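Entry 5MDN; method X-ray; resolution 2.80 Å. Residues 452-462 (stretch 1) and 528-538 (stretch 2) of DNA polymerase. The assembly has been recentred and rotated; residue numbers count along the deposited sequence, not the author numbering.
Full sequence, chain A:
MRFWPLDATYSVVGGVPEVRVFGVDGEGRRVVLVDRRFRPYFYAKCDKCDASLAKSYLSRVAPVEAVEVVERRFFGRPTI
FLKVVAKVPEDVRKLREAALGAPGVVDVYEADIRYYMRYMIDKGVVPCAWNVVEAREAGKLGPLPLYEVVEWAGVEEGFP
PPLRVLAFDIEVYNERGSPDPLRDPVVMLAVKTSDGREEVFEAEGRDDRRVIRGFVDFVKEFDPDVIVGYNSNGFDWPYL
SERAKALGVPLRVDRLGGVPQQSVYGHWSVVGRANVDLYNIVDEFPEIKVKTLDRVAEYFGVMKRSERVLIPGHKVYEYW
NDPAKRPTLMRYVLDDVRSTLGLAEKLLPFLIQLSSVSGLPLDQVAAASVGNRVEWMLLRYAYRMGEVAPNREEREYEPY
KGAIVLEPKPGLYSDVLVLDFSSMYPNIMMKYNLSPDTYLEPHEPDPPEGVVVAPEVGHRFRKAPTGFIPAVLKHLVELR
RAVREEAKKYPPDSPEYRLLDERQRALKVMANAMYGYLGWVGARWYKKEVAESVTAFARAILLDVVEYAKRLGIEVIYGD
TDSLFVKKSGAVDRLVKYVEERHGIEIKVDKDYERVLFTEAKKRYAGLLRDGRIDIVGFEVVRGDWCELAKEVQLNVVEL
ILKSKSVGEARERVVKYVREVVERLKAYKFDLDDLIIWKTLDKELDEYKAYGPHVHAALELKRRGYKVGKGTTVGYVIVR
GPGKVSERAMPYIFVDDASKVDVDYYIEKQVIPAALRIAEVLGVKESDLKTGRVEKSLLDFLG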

ATOM      1  N   VAL A 452      -6.413  36.274  -2.163  1.00 71.09           N
ATOM      2  CA  VAL A 452      -7.672  35.542  -2.183  1.00 72.42           C
ATOM      3  C   VAL A 452      -7.957  35.064  -0.767  1.00 73.71           C
ATOM      4  O   VAL A 452      -7.068  34.530  -0.094  1.00 72.11           O
ATOM      5  N   VAL A 453      -9.187  35.274  -0.309  1.00 79.71           N
ATOM      6  CA  VAL A 453      -9.594  34.930   1.046  1.00 78.87           C
ATOM      7  C   VAL A 453     -10.412  33.651   0.990  1.00 75.57           C
ATOM      8  O   VAL A 453     -11.336  33.528   0.175  1.00 73.08           O
ATOM      9  N   ALA A 454     -10.076  32.705   1.851  1.00 78.04           N
ATOM     10  CA  ALA A 454     -10.763  31.422   1.883  1.00 78.87           C
ATOM     11  C   ALA A 454     -12.131  31.588   2.530  1.00 77.80           C
ATOM     12  O   ALA A 454     -12.245  32.279   3.549  1.00 77.38           O
ATOM     13  N   PRO A 455     -13.186  30.998   1.965  1.00 77.76           N
ATOM     14  CA  PRO A 455     -14.525  31.183   2.540  1.00 79.23           C
ATOM     15  C   PRO A 455     -14.587  30.746   4.001  1.00 81.34           C
ATOM     16  O   PRO A 455     -13.844  29.868   4.445  1.00 77.03           O
ATOM     17  N   GLU A 456     -15.527  31.355   4.725  1.00 86.29           N
ATOM     18  CA  GLU A 456     -15.404  31.818   6.103  1.00 94.90           C
ATOM     19  C   GLU A 456     -14.490  31.026   7.038  1.00 97.06           C
ATOM     20  O   GLU A 456     -14.823  30.793   8.204  1.00106.43           O
ATOM     21  N   VAL A 457     -13.364  30.541   6.534  1.00 90.51           N
ATOM     22  CA  VAL A 457     -12.305  30.195   7.466  1.00 87.10           C
ATOM     23  C   VAL A 457     -11.397  31.407   7.612  1.00 81.14           C
ATOM     24  O   VAL A 457     -10.743  31.578   8.646  1.00 74.05           O
ATOM     25  N   GLY A 458     -11.382  32.266   6.590  1.00 79.24           N
ATOM     26  CA  GLY A 458     -10.749  33.567   6.634  1.00 80.66           C
ATOM     27  C   GLY A 458      -9.247  33.583   6.496  1.00 83.58           C
ATOM     28  O   GLY A 458      -8.614  34.573   6.876  1.00 84.06           O
ATOM     29  N   HIS A 459      -8.647  32.525   5.960  1.00 85.26           N
ATOM     30  CA  HIS A 459      -7.216  32.549   5.699  1.00 79.05           C
ATOM     31  C   HIS A 459      -6.920  33.230   4.366  1.00 77.90           C
ATOM     32  O   HIS A 459      -7.712  33.171   3.423  1.00 74.89           O
ATOM     33  N   ARG A 460      -5.758  33.877   4.294  1.00 76.18           N
ATOM     34  CA  ARG A 460      -5.397  34.721   3.163  1.00 77.38           C
ATOM     35  C   ARG A 460      -4.172  34.163   2.455  1.00 73.70           C
ATOM     36  O   ARG A 460      -3.230  33.690   3.098  1.00 70.10           O
ATOM     37  N   PHE A 461      -4.192  34.219   1.124  1.00 71.90           N
ATOM     38  CA  PHE A 461      -3.155  33.611   0.305  1.00 68.74           C
ATOM     39  C   PHE A 461      -2.746  34.549  -0.820  1.00 67.91           C
ATOM     40  O   PHE A 461      -3.554  35.328  -1.338  1.00 67.77           O
ATOM     41  N   ARG A 462      -1.516  34.466  -1.229  1.00 64.89           N
ATOM     42  CA  ARG A 462      -1.103  35.322  -2.265  1.00 65.42           C
ATOM     43  C   ARG A 462      -1.459  34.776  -3.567  1.00 61.05           C
ATOM     44  O   ARG A 462      -1.292  33.644  -3.805  1.00 59.11           O
ATOM     45  N   LYS A 528      -1.519  23.826   8.566  1.00 77.63           N
ATOM     46  CA  LYS A 528      -2.923  23.636   8.923  1.00 79.99           C
ATOM     47  C   LYS A 528      -3.833  24.577   8.142  1.00 72.12           C
ATOM     48  O   LYS A 528      -4.912  24.174   7.693  1.00 70.05           O
ATOM     49  N   GLU A 529      -3.415  25.831   7.967  1.00 78.96           N
ATOM     50  CA  GLU A 529      -4.263  26.807   7.292  1.00 74.63           C
ATOM     51  C   GLU A 529      -4.451  26.490   5.815  1.00 72.52           C
ATOM     52  O   GLU A 529      -5.435  26.940   5.219  1.00 69.10           O
ATOM     53  N   VAL A 530      -3.538  25.730   5.211  1.00 67.02           N
ATOM     54  CA  VAL A 530      -3.736  25.291   3.833  1.00 66.27           C
ATOM     55  C   VAL A 530      -4.831  24.234   3.766  1.00 69.51           C
ATOM     56  O   VAL A 530      -5.788  24.358   2.993  1.00 73.98           O
ATOM     57  N   ALA A 531      -4.705  23.179   4.576  1.00 68.27           N
ATOM     58  CA  ALA A 531      -5.706  22.114   4.588  1.00 69.01           C
ATOM     59  C   ALA A 531      -7.093  22.663   4.895  1.00 68.91           C
ATOM     60  O   ALA A 531      -8.064  22.360   4.193  1.00 71.31           O
ATOM     61  N   GLU A 532      -7.205  23.482   5.944  1.00 73.14           N
ATOM     62  CA  GLU A 532      -8.500  24.046   6.307  1.00 72.59           C
ATOM     63  C   GLU A 532      -9.061  24.935   5.203  1.00 70.34           C
ATOM     64  O   GLU A 532     -10.282  24.995   5.012  1.00 69.49           O
ATOM     65  N   SER A 533      -8.193  25.638   4.473  1.00 68.02           N
ATOM     66  CA  SER A 533      -8.664  26.453   3.357  1.00 68.69           C
ATOM     67  C   SER A 533      -9.129  25.585   2.194  1.00 67.79           C
ATOM     68  O   SER A 533     -10.098  25.928   1.507  1.00 66.67           O
ATOM     69  N   VAL A 534      -8.445  24.464   1.949  1.00 63.18           N
ATOM     70  CA  VAL A 534      -8.853  23.571   0.868  1.00 67.75           C
ATOM     71  C   VAL A 534     -10.218  22.960   1.164  1.00 71.94           C
ATOM     72  O   VAL A 534     -11.068  22.851   0.272  1.00 72.79           O
ATOM     73  N   THR A 535     -10.450  22.550   2.415  1.00 73.20           N
ATOM     74  CA  THR A 535     -11.747  21.987   2.783  1.00 72.81           C
ATOM     75  C   THR A 535     -12.860  23.017   2.635  1.00 70.73           C
ATOM     76  O   THR A 535     -13.942  22.702   2.123  1.00 67.61           O
ATOM     77  N   ALA A 536     -12.615  24.251   3.084  1.00 68.49           N
ATOM     78  CA  ALA A 536     -13.664  25.266   3.065  1.00 67.63           C
ATOM     79  C   ALA A 536     -14.062  25.618   1.639  1.00 69.12           C
ATOM     80  O   ALA A 536     -15.253  25.770   1.342  1.00 72.36           O
ATOM     81  N   PHE A 537     -13.082  25.759   0.743  1.00 65.71           N
ATOM     82  CA  PHE A 537     -13.401  25.874  -0.676  1.00 67.59           C
ATOM     83  C   PHE A 537     -14.139  24.637  -1.169  1.00 66.91           C
ATOM     84  O   PHE A 537     -15.101  24.746  -1.935  1.00 65.42           O
ATOM     85  N   ALA A 538     -13.708  23.453  -0.724  1.00 68.63           N
ATOM     86  CA  ALA A 538     -14.327  22.210  -1.174  1.00 70.37           C
ATOM     87  C   ALA A 538     -15.767  22.099  -0.691  1.00 67.93           C
ATOM     88  O   ALA A 538     -16.659  21.715  -1.458  1.00 64.47           O
TER

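Stretch 1 folds back on itself as a hairpin, its two strands paired by Val452 and Phe461, and lays its loop and second strand across the helix of stretch 2. Val452 points toward the helix but stops short of contact, and Val453 turns its t side chain away, leaving its carbonyl O 3.9 Å from CZ of Phe537.

Ala454 and Ser533 form the closest CA pair of the two stretches, with Ala454 CA 5.6 Å from Ser533 CA. A methyl fits this narrow gap: CB of Ala454 lies 3.7 Å from Ser533 OG and 3.8 Å from Phe537 CE2. Pro455 follows, with CD 3.4 Å from the centroid of the Phe537 ring and almost on its normal, a CH-pi contact that suits a flat aromatic face and a compact pyrrolidine ring. Phe537 leaves the helix sideways, but its m rotamer brings the ring nearer the loop. Small Ala536 lets the loop come close, its CB 3.5 Å from Pro455 O.

Glu456 points away from the helix. Val457, in the p rotamer, points toward it, placing CG1 4.2 Å from Ala536 CB. Gly458 has positive phi, which favours glycine, and makes no contact.

His459 (m) joins apolar and polar packing. Glu529 CG sits over one ring face, 3.6 Å from the centroid, while at the ring edge NE2 donates a weak hydrogen bond to Glu532 OE1 at 3.4 Å. The extended Glu532 (m, t) can reach this edge; Glu529 points toward the hairpin, but its carboxylate end leads away.

Arg460 points away, as strand alternation requires, and Phe461 (m) points in. Its buried ring meets the helix edge-on: CE1 is 3.1 Å from Ser533 OG, and CE2 is 4.1 Å from Val530 CG2. The Ser533 hydroxyl can be buried here because OG donates to Glu529 O at 2.6 Å within the helix. Arg462 lies out of reach.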

ATOM      1  CB  VAL A 452      -7.642  34.355  -3.168  1.00 72.52           C
ATOM      2  CG1 VAL A 452      -7.671  34.854  -4.603  1.00 73.90           C
ATOM      3  CG2 VAL A 452      -6.414  33.482  -2.932  1.00 71.99           C
ATOM      4  CB  VAL A 453     -10.395  36.069   1.699  1.00 78.19           C
ATOM      5  CG1 VAL A 453     -10.658  35.768   3.166  1.00 77.31           C
ATOM      6  CG2 VAL A 453      -9.660  37.392   1.547  1.00 77.04           C
ATOM      7  CB  ALA A 454      -9.938  30.386   2.636  1.00 80.23           C
ATOM      8  CB  PRO A 455     -15.420  30.320   1.643  1.00 77.65           C
ATOM      9  CG  PRO A 455     -14.490  29.354   0.962  1.00 76.53           C
ATOM     10  CD  PRO A 455     -13.206  30.114   0.789  1.00 77.12           C
ATOM     11  CB  GLU A 456     -16.808  31.929   6.702  1.00100.71           C
ATOM     12  CG  GLU A 456     -16.920  32.892   7.889  1.00 99.90           C
ATOM     13  CD  GLU A 456     -18.344  33.052   8.404  1.00100.38           C
ATOM     14  OE1 GLU A 456     -19.299  32.629   7.713  1.00 97.00           O
ATOM     15  OE2 GLU A 456     -18.501  33.586   9.521  1.00 97.78           O
ATOM     16  CB  VAL A 457     -11.535  28.932   7.050  1.00 86.95           C
ATOM     17  CG1 VAL A 457     -10.683  29.198   5.848  1.00 87.39           C
ATOM     18  CG2 VAL A 457     -10.703  28.450   8.221  1.00 88.09           C
ATOM     19  CB  HIS A 459      -6.643  31.133   5.716  1.00 77.09           C
ATOM     20  CG  HIS A 459      -6.829  30.429   7.023  1.00 76.12           C
ATOM     21  ND1 HIS A 459      -6.498  31.004   8.232  1.00 76.83           N
ATOM     22  CD2 HIS A 459      -7.322  29.203   7.312  1.00 75.23           C
ATOM     23  CE1 HIS A 459      -6.776  30.159   9.209  1.00 76.45           C
ATOM     24  NE2 HIS A 459      -7.277  29.058   8.676  1.00 74.90           N
ATOM     25  CB  ARG A 460      -5.131  36.158   3.610  1.00 82.36           C
ATOM     26  CG  ARG A 460      -5.044  36.329   5.109  1.00 85.78           C
ATOM     27  CD  ARG A 460      -5.012  37.801   5.460  1.00 90.06           C
ATOM     28  NE  ARG A 460      -3.991  38.509   4.695  1.00 96.10           N
ATOM     29  CZ  ARG A 460      -4.017  39.812   4.434  1.00102.41           C
ATOM     30  NH1 ARG A 460      -5.015  40.566   4.877  1.00112.54           N
ATOM     31  NH2 ARG A 460      -3.037  40.363   3.731  1.00101.53           N
ATOM     32  CB  PHE A 461      -3.609  32.270  -0.291  1.00 68.56           C
ATOM     33  CG  PHE A 461      -3.816  31.189   0.735  1.00 69.01           C
ATOM     34  CD1 PHE A 461      -4.987  31.140   1.472  1.00 67.62           C
ATOM     35  CD2 PHE A 461      -2.853  30.216   0.952  1.00 68.54           C
ATOM     36  CE1 PHE A 461      -5.192  30.150   2.412  1.00 65.70           C
ATOM     37  CE2 PHE A 461      -3.053  29.218   1.895  1.00 67.11           C
ATOM     38  CZ  PHE A 461      -4.225  29.187   2.624  1.00 67.28           C
ATOM     39  CB  ARG A 462       0.395  35.461  -2.256  1.00 69.80           C
ATOM     40  CG  ARG A 462       0.966  35.603  -0.880  1.00 75.26           C
ATOM     41  CD  ARG A 462       2.450  35.361  -0.919  1.00 77.48           C
ATOM     42  NE  ARG A 462       3.070  36.237  -1.880  1.00 78.17           N
ATOM     43  CZ  ARG A 462       3.806  37.278  -1.538  1.00 80.41           C
ATOM     44  NH1 ARG A 462       3.993  37.551  -0.258  1.00 79.04           N
ATOM     45  NH2 ARG A 462       4.345  38.034  -2.471  1.00 79.16           N
ATOM     46  CB  LYS A 528      -3.115  23.846  10.424  1.00 88.30           C
ATOM     47  CG  LYS A 528      -4.545  23.639  10.892  1.00 93.60           C
ATOM     48  CD  LYS A 528      -4.672  23.825  12.392  1.00 96.43           C
ATOM     49  CE  LYS A 528      -4.547  25.295  12.763  1.00 96.64           C
ATOM     50  NZ  LYS A 528      -4.654  25.516  14.231  1.00 98.77           N
ATOM     51  CB  GLU A 529      -3.683  28.213   7.451  1.00 74.91           C
ATOM     52  CG  GLU A 529      -3.635  28.704   8.889  1.00 74.32           C
ATOM     53  CD  GLU A 529      -2.321  28.385   9.571  1.00 74.80           C
ATOM     54  OE1 GLU A 529      -1.527  27.612   8.995  1.00 75.06           O
ATOM     55  OE2 GLU A 529      -2.085  28.895  10.685  1.00 77.51           O
ATOM     56  CB  VAL A 530      -2.416  24.774   3.233  1.00 67.62           C
ATOM     57  CG1 VAL A 530      -2.614  24.386   1.775  1.00 69.33           C
ATOM     58  CG2 VAL A 530      -1.330  25.829   3.359  1.00 68.13           C
ATOM     59  CB  ALA A 531      -5.312  21.038   5.601  1.00 68.82           C
ATOM     60  CB  GLU A 532      -8.380  24.824   7.618  1.00 74.02           C
ATOM     61  CG  GLU A 532      -8.134  23.941   8.834  1.00 76.38           C
ATOM     62  CD  GLU A 532      -8.003  24.733  10.120  1.00 76.69           C
ATOM     63  OE1 GLU A 532      -7.896  25.976  10.047  1.00 70.92           O
ATOM     64  OE2 GLU A 532      -8.009  24.111  11.203  1.00 76.12           O
ATOM     65  CB  SER A 533      -7.566  27.414   2.906  1.00 68.64           C
ATOM     66  OG  SER A 533      -7.204  28.296   3.953  1.00 67.21           O
ATOM     67  CB  VAL A 534      -7.781  22.491   0.633  1.00 68.81           C
ATOM     68  CG1 VAL A 534      -8.247  21.500  -0.423  1.00 68.93           C
ATOM     69  CG2 VAL A 534      -6.470  23.127   0.207  1.00 68.48           C
ATOM     70  CB  THR A 535     -11.711  21.458   4.217  1.00 74.85           C
ATOM     71  OG1 THR A 535     -11.559  22.552   5.129  1.00 79.27           O
ATOM     72  CG2 THR A 535     -10.558  20.491   4.402  1.00 75.94           C
ATOM     73  CB  ALA A 536     -13.205  26.513   3.819  1.00 67.37           C
ATOM     74  CB  PHE A 537     -12.128  26.098  -1.494  1.00 70.35           C
ATOM     75  CG  PHE A 537     -11.711  27.540  -1.596  1.00 72.92           C
ATOM     76  CD1 PHE A 537     -12.428  28.428  -2.384  1.00 72.20           C
ATOM     77  CD2 PHE A 537     -10.589  28.002  -0.926  1.00 74.19           C
ATOM     78  CE1 PHE A 537     -12.043  29.753  -2.489  1.00 71.42           C
ATOM     79  CE2 PHE A 537     -10.200  29.326  -1.027  1.00 75.04           C
ATOM     80  CZ  PHE A 537     -10.927  30.202  -1.810  1.00 75.07           C
ATOM     81  CB  ALA A 538     -13.510  21.013  -0.696  1.00 73.13           C
TER